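Local coordinates for protein HpcE (Thermus thermophilus, PDB 1WZO) that probably isomerises 2-hydroxyhepta-2,4-diene-1,7-dioate, as a bacterial member of the fumarylacetoacetate hydrolase family, at residues M1-G10 and P153-D165. Sequence-based numbering, arbitrary orientation.
Sequences MKLARFLAKG and PLGPFLVVEEVED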
loop_
_atom_site.group_PDB
_atom_site.type_symbol
_atom_site.label_atom_id
_atom_site.label_comp_id
_atom_site.label_asym_id
_atom_site.label_seq_id
_atom_site.Cartn_x
_atom_site.Cartn_y
_atom_site.Cartn_z
ATOM N N MET B 1 21.072 -14.030 6.302
ATOM C CA MET B 1 19.991 -15.009 6.013
ATOM C C MET B 1 19.329 -14.731 4.664
ATOM O O MET B 1 19.321 -13.595 4.184
ATOM C CB MET B 1 18.946 -14.971 7.132
ATOM C CG MET B 1 18.286 -13.624 7.330
ATOM S SD MET B 1 17.338 -13.552 8.872
ATOM C CE MET B 1 16.110 -14.775 8.563
ATOM N N LYS B 2 18.795 -15.785 4.054
ATOM C CA LYS B 2 18.122 -15.682 2.765
ATOM C C LYS B 2 16.619 -15.610 2.985
ATOM O O LYS B 2 15.963 -16.623 3.241
ATOM C CB LYS B 2 18.468 -16.891 1.889
ATOM C CG LYS B 2 19.927 -16.942 1.444
ATOM C CD LYS B 2 20.221 -18.209 0.657
ATOM C CE LYS B 2 21.655 -18.235 0.146
ATOM N NZ LYS B 2 22.646 -18.146 1.255
ATOM N N LEU B 3 16.081 -14.399 2.909
ATOM C CA LEU B 3 14.655 -14.186 3.097
ATOM C C LEU B 3 13.911 -14.557 1.819
ATOM O O LEU B 3 14.413 -14.354 0.712
ATOM C CB LEU B 3 14.393 -12.723 3.471
ATOM C CG LEU B 3 15.201 -12.233 4.678
ATOM C CD1 LEU B 3 14.827 -10.800 5.018
ATOM C CD2 LEU B 3 14.943 -13.148 5.864
ATOM N N ALA B 4 12.713 -15.112 1.979
ATOM C CA ALA B 4 11.904 -15.518 0.837
ATOM C C ALA B 4 10.421 -15.393 1.147
ATOM O O ALA B 4 10.020 -15.356 2.313
ATOM C CB ALA B 4 12.232 -16.954 0.459
ATOM N N ARG B 5 9.614 -15.301 0.095
ATOM C CA ARG B 5 8.167 -15.216 0.233
ATOM C C ARG B 5 7.585 -16.298 -0.662
ATOM O O ARG B 5 8.058 -16.512 -1.777
ATOM C CB ARG B 5 7.653 -13.834 -0.188
ATOM C CG ARG B 5 8.015 -12.738 0.800
ATOM C CD ARG B 5 7.560 -11.353 0.344
ATOM N NE ARG B 5 6.108 -11.206 0.234
ATOM C CZ ARG B 5 5.428 -11.227 -0.912
ATOM N NH1 ARG B 5 6.056 -11.397 -2.066
ATOM N NH2 ARG B 5 4.114 -11.047 -0.907
ATOM N N PHE B 6 6.576 -16.999 -0.165
ATOM C CA PHE B 6 5.969 -18.061 -0.950
ATOM C C PHE B 6 4.500 -18.236 -0.610
ATOM O O PHE B 6 4.037 -17.801 0.442
ATOM C CB PHE B 6 6.733 -19.372 -0.735
ATOM C CG PHE B 6 6.792 -19.813 0.702
ATOM C CD1 PHE B 6 5.829 -20.675 1.222
ATOM C CD2 PHE B 6 7.809 -19.358 1.540
ATOM C CE1 PHE B 6 5.877 -21.079 2.560
ATOM C CE2 PHE B 6 7.867 -19.754 2.879
ATOM C CZ PHE B 6 6.898 -20.617 3.389
ATOM N N LEU B 7 3.767 -18.864 -1.521
ATOM C CA LEU B 7 2.344 -19.089 -1.337
ATOM C C LEU B 7 2.107 -20.580 -1.097
ATOM O O LEU B 7 2.616 -21.423 -1.832
ATOM C CB LEU B 7 1.593 -18.614 -2.586
ATOM C CG LEU B 7 0.066 -18.521 -2.570
ATOM C CD1 LEU B 7 -0.400 -17.582 -1.470
ATOM C CD2 LEU B 7 -0.405 -18.023 -3.930
ATOM N N ALA B 8 1.343 -20.896 -0.059
ATOM C CA ALA B 8 1.050 -22.287 0.267
ATOM C C ALA B 8 -0.318 -22.405 0.929
ATOM O O ALA B 8 -0.607 -21.721 1.919
ATOM C CB ALA B 8 2.129 -22.847 1.186
ATOM N N LYS B 9 -1.163 -23.260 0.362
ATOM C CA LYS B 9 -2.506 -23.493 0.889
ATOM C C LYS B 9 -3.311 -22.222 1.115
ATOM O O LYS B 9 -4.041 -22.102 2.105
ATOM C CB LYS B 9 -2.416 -24.290 2.189
ATOM C CG LYS B 9 -1.819 -25.677 1.995
ATOM C CD LYS B 9 -1.729 -26.434 3.309
ATOM C CE LYS B 9 -1.097 -27.803 3.106
ATOM N NZ LYS B 9 -0.996 -28.542 4.394
ATOM N N GLY B 10 -3.175 -21.273 0.192
ATOM C CA GLY B 10 -3.911 -20.026 0.293
ATOM C C GLY B 10 -3.270 -18.951 1.149
ATOM O O GLY B 10 -3.788 -17.836 1.229
ATOM N N PRO B 153 12.599 -11.053 -14.070
ATOM C CA PRO B 153 12.536 -12.087 -13.035
ATOM C C PRO B 153 13.393 -11.532 -11.892
ATOM O O PRO B 153 14.393 -10.860 -12.144
ATOM C CB PRO B 153 13.183 -13.287 -13.720
ATOM C CG PRO B 153 12.688 -13.138 -15.147
ATOM C CD PRO B 153 12.831 -11.642 -15.403
ATOM N N LEU B 154 13.003 -11.779 -10.650
ATOM C CA LEU B 154 13.765 -11.251 -9.525
ATOM C C LEU B 154 13.685 -12.188 -8.332
ATOM O O LEU B 154 12.596 -12.578 -7.910
ATOM C CB LEU B 154 13.234 -9.866 -9.123
ATOM C CG LEU B 154 14.029 -9.080 -8.073
ATOM C CD1 LEU B 154 15.272 -8.504 -8.723
ATOM C CD2 LEU B 154 13.183 -7.950 -7.492
ATOM N N GLY B 155 14.848 -12.546 -7.791
ATOM C CA GLY B 155 14.881 -13.431 -6.640
ATOM C C GLY B 155 15.937 -14.513 -6.787
ATOM O O GLY B 155 16.932 -14.319 -7.485
ATOM N N PRO B 156 15.732 -15.679 -6.156
ATOM C CA PRO B 156 14.551 -15.965 -5.336
ATOM C C PRO B 156 14.622 -15.426 -3.912
ATOM O O PRO B 156 13.624 -15.434 -3.191
ATOM C CB PRO B 156 14.471 -17.494 -5.373
ATOM C CG PRO B 156 15.912 -17.901 -5.466
ATOM C CD PRO B 156 16.464 -16.921 -6.476
ATOM N N PHE B 157 15.790 -14.932 -3.512
ATOM C CA PHE B 157 15.952 -14.448 -2.145
ATOM C C PHE B 157 16.389 -13.005 -1.968
ATOM O O PHE B 157 16.959 -12.386 -2.865
ATOM C CB PHE B 157 16.987 -15.301 -1.399
ATOM C CG PHE B 157 16.823 -16.777 -1.595
ATOM C CD1 PHE B 157 17.743 -17.491 -2.353
ATOM C CD2 PHE B 157 15.759 -17.454 -1.016
ATOM C CE1 PHE B 157 17.608 -18.866 -2.530
ATOM C CE2 PHE B 157 15.615 -18.827 -1.189
ATOM C CZ PHE B 157 16.542 -19.532 -1.947
ATOM N N LEU B 158 16.102 -12.486 -0.780
ATOM C CA LEU B 158 16.544 -11.162 -0.382
ATOM C C LEU B 158 17.632 -11.565 0.609
ATOM O O LEU B 158 17.347 -11.866 1.772
ATOM C CB LEU B 158 15.443 -10.386 0.340
ATOM C CG LEU B 158 15.935 -9.098 1.014
ATOM C CD1 LEU B 158 16.710 -8.245 0.021
ATOM C CD2 LEU B 158 14.740 -8.323 1.579
ATOM N N VAL B 159 18.867 -11.610 0.124
ATOM C CA VAL B 159 20.006 -12.009 0.939
ATOM C C VAL B 159 20.549 -10.852 1.768
ATOM O O VAL B 159 21.136 -9.905 1.238
ATOM C CB VAL B 159 21.122 -12.582 0.048
ATOM C CG1 VAL B 159 22.241 -13.167 0.910
ATOM C CG2 VAL B 159 20.535 -13.645 -0.873
ATOM N N VAL B 160 20.351 -10.950 3.080
ATOM C CA VAL B 160 20.792 -9.924 4.011
ATOM C C VAL B 160 21.899 -10.403 4.953
ATOM O O VAL B 160 21.902 -11.551 5.403
ATOM C CB VAL B 160 19.608 -9.421 4.862
ATOM C CG1 VAL B 160 18.523 -8.849 3.957
ATOM C CG2 VAL B 160 19.037 -10.565 5.686
ATOM N N GLU B 161 22.843 -9.510 5.234
ATOM C CA GLU B 161 23.949 -9.801 6.140
ATOM C C GLU B 161 24.813 -10.983 5.717
ATOM O O GLU B 161 25.328 -11.700 6.572
ATOM C CB GLU B 161 23.410 -10.074 7.548
ATOM C CG GLU B 161 22.355 -9.094 8.029
ATOM C CD GLU B 161 21.817 -9.453 9.405
ATOM O OE1 GLU B 161 21.403 -10.620 9.605
ATOM O OE2 GLU B 161 21.804 -8.567 10.287
ATOM N N GLU B 162 24.974 -11.195 4.414
ATOM C CA GLU B 162 25.793 -12.305 3.934
ATOM C C GLU B 162 26.854 -11.864 2.930
ATOM O O GLU B 162 27.971 -12.385 2.929
ATOM C CB GLU B 162 24.911 -13.402 3.326
ATOM C CG GLU B 162 24.179 -14.222 4.374
ATOM C CD GLU B 162 23.353 -15.354 3.788
ATOM O OE1 GLU B 162 23.763 -15.929 2.761
ATOM O OE2 GLU B 162 22.302 -15.682 4.371
ATOM N N VAL B 163 26.510 -10.902 2.078
ATOM C CA VAL B 163 27.462 -10.396 1.097
ATOM C C VAL B 163 28.387 -9.396 1.780
ATOM O O VAL B 163 27.936 -8.376 2.305
ATOM C CB VAL B 163 26.751 -9.681 -0.076
ATOM C CG1 VAL B 163 27.785 -9.031 -0.990
ATOM C CG2 VAL B 163 25.907 -10.681 -0.857
ATOM N N GLU B 164 29.683 -9.689 1.769
ATOM C CA GLU B 164 30.654 -8.808 2.397
ATOM C C GLU B 164 31.134 -7.706 1.455
ATOM O O GLU B 164 31.439 -6.602 1.896
ATOM C CB GLU B 164 31.837 -9.628 2.923
ATOM C CG GLU B 164 32.287 -10.749 1.998
ATOM C CD GLU B 164 33.315 -11.659 2.647
ATOM O OE1 GLU B 164 34.428 -11.181 2.966
ATOM O OE2 GLU B 164 33.009 -12.855 2.843
ATOM N N ASP B 165 31.193 -8.010 0.162
ATOM C CA ASP B 165 31.618 -7.038 -0.842
ATOM C C ASP B 165 30.902 -7.307 -2.166
ATOM O O ASP B 165 31.186 -8.286 -2.853
ATOM C CB ASP B 165 33.137 -7.103 -1.040
ATOM C CG ASP B 165 33.631 -6.150 -2.113
ATOM O OD1 ASP B 165 32.890 -5.206 -2.472
ATOM O OD2 ASP B 165 34.770 -6.335 -2.592
HETATM O O HOH W 1 22.691 -13.588 8.755
HETATM O O HOH W 2 10.845 -15.300 -2.391
#
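A short antiparallel strand pairing ties the N-terminal strand 2-8 to strand 157-159, the latter within the fumarylacetoacetate hydrolase family region. Leu3 and Leu158 form the hydrogen-bonded pair, with Leu158 N to Leu3 O at 2.9 Å and Leu3 N to Leu158 O at 3.1 Å; in the latter the donor stands well above the carbonyl plane. Two residues along, beyond the non-hydrogen-bonded pair Lys2 and Val159, Val160 N reaches Met1 O at 3.0 Å and nearly straight (168°), while the chain-terminal amine of Met1 returns a bond to Val160 O.

That amine, probably protonated, suits a place beside a carboxylate and also bonds a water: Met1 N lies 2.8 Å from Glu162 OE2, a salt bridge though weak as a hydrogen bond. The other oxygen, Glu162 OE1, takes Lys2 NZ at 2.9 Å on its syn lone pair, so one carboxylate serves two cations. The lysine chain runs extended to CE and turns at chi4 (59°) to bring NZ there. Its methylenes are used too: CB makes a CH-pi contact over one face of the Phe157 ring, and CD lies above that face toward its rim. Pro156 CG, after a cis peptide, lies over the opposite face, also toward the rim. Small Ala4 fits at the ring edge, its CB 3.9 Å from Phe157 CD2. Aliphatic residues suit the other face of the sheet, where Leu3 and Leu158 meet at CB; Leu3 CD1 and Met1 CG (3.6 Å) both pack on Val160 CG2. A water bridges Arg5 N to Pro156 O.

Strand 2-8 also pairs with strand 11-18, whose Tyr17 ring meets Phe157; Thr124 of strand 120-131 holds Phe157 O, and strand 152-159, which pairs with strand 120-131, thus connects it to the N-terminal strands.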